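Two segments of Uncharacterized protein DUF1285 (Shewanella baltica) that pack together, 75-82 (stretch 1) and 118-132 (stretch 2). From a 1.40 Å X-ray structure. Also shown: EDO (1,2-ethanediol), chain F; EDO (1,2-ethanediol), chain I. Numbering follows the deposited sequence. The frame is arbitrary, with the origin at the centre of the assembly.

Stretch 1, residues 75-82: EDAPLLIV
Stretch 2 118-132: VYLPLERGLWGKLGR

The strongest polar contacts between the two stretches converge on Asp76, whose extended side chain (chi1 t) points toward stretch 2 and offers each carboxylate oxygen to a different donor. Lys129 NZ lies 2.8 Å from Asp76 OD2 in a salt bridge, and Tyr119 OH donates a hydrogen bond of 2.6 Å to Asp76 OD1. The lysine reaches the acid with chi angles t, t, p, t; the tyrosine (chi1 m, chi2 83°) meets it in the plane of its ring.

Beyond this anchor, strand 79-82 runs parallel to strand 127-130, with their N-to-C directions 48° apart. Leu79 pairs with Gly128, Leu80 with Lys129 and Ile81 with Leu130, at CA-CA distances of 4.7, 4.9 and 4.8 Å. Three backbone hydrogen bonds fix this register: Lys129 N to Leu79 O (2.9 Å), Ile81 N to Lys129 O (2.8 Å) and Gly131 N to Ile81 O (2.8 Å). Lys129 thus uses both its amide and its carbonyl to bracket Leu80, the alternation expected of parallel strands. A CA-H...O contact from Gly128 CA to Leu79 O (3.3 Å) supplements the ladder.

Stretch 2 is itself a hairpin. Strand 118-121 pairs antiparallel with 127-130: Leu130 N bonds to Val118 O at 2.8 Å, while Leu120 N bonds to Gly128 O at 2.8 Å and Gly128 N to Leu120 O at 2.9 Å. A type I' turn from Glu123 to Leu126 joins the arms, with Arg124 (phi/psi 59/26) and Gly125 (78/4) at its central positions.

Leu79 and Ile81, both with chi1 m and chi2 t, project from the same sheet face as Leu130. There Leu79 CD1 packs 3.7 Å from Leu122 CD1, Ile81 CD1 lies 4.1 Å from Leu120 CB, and Ile81 CG2 is 3.8 Å from Leu130 CD2. Gly128 leaves room for the isoleucine: an ideal CB there would fall 2.6 Å from Ile81 CD1, a clash. Leu80 (t, p) projects from the other face with Lys129, and its CD1 lies 3.7 Å from Lys129 CE, so the aliphatic part of the lysine contributes to packing.

Before the strand, Ala77 CB touches the edge of the tyrosine ring at Tyr119 CE2 (3.8 Å). Pro78 CG reaches Leu126 CD2 (4.0 Å), and Pro78 CD lies 3.2 Å from Trp127 O, a carbonyl buried without a hydrogen-bond partner. Together the stretches bury 698 Å², both sides summed.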

# COMPACT_ATOMS: atom_id res chain seq x y z
N GLU A 75 -5.48 6.27 -7.75
CA GLU A 75 -6.48 7.22 -7.30
C GLU A 75 -6.16 7.81 -5.94
O GLU A 75 -6.34 9.02 -5.74
CB GLU A 75 -7.87 6.56 -7.25
CG GLU A 75 -8.99 7.53 -6.79
CD GLU A 75 -10.40 6.96 -6.83
OE1 GLU A 75 -10.65 5.81 -7.28
OE2 GLU A 75 -11.30 7.72 -6.38
N ASP A 76 -5.70 6.97 -5.02
CA ASP A 76 -5.49 7.34 -3.63
C ASP A 76 -4.14 6.76 -3.20
O ASP A 76 -3.12 7.35 -3.52
CB ASP A 76 -6.67 6.87 -2.77
CG ASP A 76 -6.65 7.41 -1.37
OD1 ASP A 76 -5.65 8.07 -0.96
OD2 ASP A 76 -7.66 7.17 -0.68
N ALA A 77 -4.12 5.59 -2.56
CA ALA A 77 -2.89 4.88 -2.24
C ALA A 77 -2.81 3.60 -3.10
O ALA A 77 -3.83 3.02 -3.50
CB ALA A 77 -2.87 4.48 -0.80
N PRO A 78 -1.60 3.16 -3.39
CA PRO A 78 -1.47 1.99 -4.27
C PRO A 78 -1.93 0.68 -3.63
O PRO A 78 -2.24 -0.29 -4.33
CB PRO A 78 0.05 1.93 -4.54
CG PRO A 78 0.67 2.68 -3.42
CD PRO A 78 -0.29 3.77 -3.11
N LEU A 79 -1.95 0.65 -2.29
CA LEU A 79 -2.24 -0.55 -1.54
C LEU A 79 -3.21 -0.22 -0.41
O LEU A 79 -3.13 0.85 0.18
CB LEU A 79 -0.95 -1.12 -0.96
CG LEU A 79 0.02 -1.71 -2.00
CD1 LEU A 79 1.37 -1.88 -1.46
CD2 LEU A 79 -0.53 -3.01 -2.59
N LEU A 80 -4.14 -1.13 -0.14
CA LEU A 80 -5.08 -1.01 0.96
C LEU A 80 -4.69 -2.07 2.02
O LEU A 80 -4.78 -3.29 1.78
CB LEU A 80 -6.50 -1.29 0.47
CG LEU A 80 -7.59 -1.02 1.53
CD1 LEU A 80 -7.85 0.46 1.64
CD2 LEU A 80 -8.86 -1.80 1.22
N ILE A 81 -4.32 -1.59 3.19
CA ILE A 81 -3.95 -2.43 4.31
C ILE A 81 -5.21 -2.97 4.99
O ILE A 81 -6.08 -2.23 5.41
CB ILE A 81 -3.08 -1.68 5.31
CG1 ILE A 81 -1.70 -1.40 4.69
CG2 ILE A 81 -2.96 -2.49 6.63
CD1 ILE A 81 -0.80 -0.40 5.44
N VAL A 82 -5.30 -4.29 5.13
CA VAL A 82 -6.51 -4.92 5.69
C VAL A 82 -6.20 -5.68 6.99
O VAL A 82 -7.13 -6.05 7.72
CB VAL A 82 -7.21 -5.80 4.67
CG1 VAL A 82 -7.64 -4.97 3.48
CG2 VAL A 82 -6.37 -7.05 4.20
N VAL A 118 -5.78 7.21 7.07
CA VAL A 118 -4.46 7.05 7.64
C VAL A 118 -3.67 6.17 6.68
O VAL A 118 -4.17 5.20 6.11
CB VAL A 118 -4.53 6.40 9.00
CG1 VAL A 118 -3.11 6.10 9.54
CG2 VAL A 118 -5.32 7.29 9.96
N TYR A 119 -2.41 6.55 6.50
CA TYR A 119 -1.49 5.87 5.58
C TYR A 119 -0.22 5.46 6.27
O TYR A 119 0.28 6.19 7.08
CB TYR A 119 -1.15 6.76 4.38
CG TYR A 119 -2.33 7.27 3.63
CD1 TYR A 119 -3.01 8.40 4.06
CD2 TYR A 119 -2.76 6.67 2.46
CE1 TYR A 119 -4.07 8.89 3.37
CE2 TYR A 119 -3.88 7.17 1.75
CZ TYR A 119 -4.54 8.25 2.23
OH TYR A 119 -5.61 8.77 1.54
N LEU A 120 0.30 4.27 5.95
CA LEU A 120 1.56 3.81 6.52
C LEU A 120 2.59 3.63 5.41
O LEU A 120 2.25 3.13 4.34
CB LEU A 120 1.39 2.48 7.27
CG LEU A 120 0.53 2.51 8.54
CD1 LEU A 120 0.22 1.12 9.10
CD2 LEU A 120 1.16 3.41 9.63
N PRO A 121 3.85 3.99 5.66
CA PRO A 121 4.81 3.89 4.58
C PRO A 121 5.40 2.47 4.46
O PRO A 121 5.69 1.82 5.46
CB PRO A 121 5.87 4.93 4.96
CG PRO A 121 5.84 4.94 6.47
CD PRO A 121 4.44 4.59 6.87
N LEU A 122 5.47 2.01 3.22
CA LEU A 122 5.97 0.70 2.88
C LEU A 122 7.20 0.89 2.00
O LEU A 122 7.73 1.99 1.90
CB LEU A 122 4.88 -0.10 2.14
CG LEU A 122 3.48 -0.03 2.75
CD1 LEU A 122 2.46 -0.69 1.87
CD2 LEU A 122 3.44 -0.60 4.17
N GLU A 123 7.60 -0.15 1.30
CA GLU A 123 8.81 -0.10 0.48
C GLU A 123 8.55 0.54 -0.86
O GLU A 123 7.42 0.75 -1.25
CB GLU A 123 9.38 -1.51 0.30
CG GLU A 123 8.54 -2.44 -0.53
CD GLU A 123 7.54 -3.30 0.24
OE1 GLU A 123 7.17 -2.95 1.39
OE2 GLU A 123 7.14 -4.35 -0.34
N ARG A 124 9.63 0.83 -1.57
CA ARG A 124 9.56 1.32 -2.96
C ARG A 124 8.76 2.63 -3.14
O ARG A 124 8.21 2.89 -4.20
CB ARG A 124 9.01 0.21 -3.89
CG ARG A 124 9.86 -1.08 -3.96
CD ARG A 124 9.35 -2.12 -4.97
NE ARG A 124 7.96 -2.58 -4.78
CZ ARG A 124 7.53 -3.47 -3.87
NH1 ARG A 124 8.36 -4.10 -3.05
NH2 ARG A 124 6.24 -3.77 -3.83
N GLY A 125 8.69 3.46 -2.10
CA GLY A 125 7.95 4.71 -2.13
C GLY A 125 6.45 4.53 -1.98
O GLY A 125 5.68 5.50 -2.09
N LEU A 126 6.02 3.30 -1.75
CA LEU A 126 4.61 2.99 -1.66
C LEU A 126 4.05 3.25 -0.26
O LEU A 126 4.70 2.96 0.74
CB LEU A 126 4.34 1.54 -2.01
CG LEU A 126 4.89 1.06 -3.38
CD1 LEU A 126 4.64 -0.46 -3.59
CD2 LEU A 126 4.39 1.90 -4.53
N TRP A 127 2.82 3.76 -0.22
CA TRP A 127 2.07 3.96 1.02
C TRP A 127 0.86 3.05 0.98
O TRP A 127 0.26 2.84 -0.10
CB TRP A 127 1.60 5.43 1.12
CG TRP A 127 2.70 6.38 1.42
CD1 TRP A 127 3.62 6.88 0.53
CD2 TRP A 127 3.06 6.92 2.69
NE1 TRP A 127 4.49 7.72 1.16
CE2 TRP A 127 4.17 7.76 2.49
CE3 TRP A 127 2.56 6.78 3.99
CZ2 TRP A 127 4.77 8.46 3.53
CZ3 TRP A 127 3.14 7.48 4.99
CH2 TRP A 127 4.24 8.30 4.77
N GLY A 128 0.51 2.48 2.13
CA GLY A 128 -0.68 1.69 2.27
C GLY A 128 -1.73 2.46 3.06
O GLY A 128 -1.43 2.97 4.14
N LYS A 129 -2.95 2.56 2.54
CA LYS A 129 -4.06 3.18 3.23
C LYS A 129 -4.66 2.16 4.19
O LYS A 129 -4.97 1.07 3.79
CB LYS A 129 -5.15 3.61 2.23
CG LYS A 129 -6.33 4.26 2.92
CD LYS A 129 -7.26 5.01 1.99
CE LYS A 129 -8.02 4.12 1.11
NZ LYS A 129 -8.94 4.86 0.19
N LEU A 130 -4.92 2.54 5.44
CA LEU A 130 -5.61 1.63 6.35
C LEU A 130 -7.07 1.47 5.96
O LEU A 130 -7.81 2.46 5.83
CB LEU A 130 -5.57 2.18 7.79
CG LEU A 130 -4.23 2.16 8.52
CD1 LEU A 130 -4.41 2.59 9.93
CD2 LEU A 130 -3.66 0.75 8.47
N GLY A 131 -7.47 0.23 5.74
CA GLY A 131 -8.84 -0.07 5.44
C GLY A 131 -9.77 0.24 6.61
O GLY A 131 -9.35 0.21 7.78
N ARG A 132 -11.04 0.48 6.32
CA ARG A 132 -11.99 0.84 7.34
C ARG A 132 -12.12 -0.23 8.40
O ARG A 132 -12.23 0.10 9.58
CB ARG A 132 -13.39 1.11 6.74
CG ARG A 132 -13.59 2.46 6.01
CD ARG A 132 -12.58 3.51 6.33
NE ARG A 132 -13.05 4.86 5.97
CZ ARG A 132 -13.85 5.61 6.72
NH1 ARG A 132 -14.29 5.19 7.90
NH2 ARG A 132 -14.20 6.82 6.29
C1 EDO F . -9.92 4.59 7.78
O1 EDO F . -10.62 5.73 7.25
C2 EDO F . -8.44 4.90 7.95
O2 EDO F . -7.78 5.11 6.68
C1 EDO I . -14.34 1.85 10.87
O1 EDO I . -15.61 1.68 11.50
C2 EDO I . -13.91 3.29 10.95
O2 EDO I . -12.99 3.55 9.89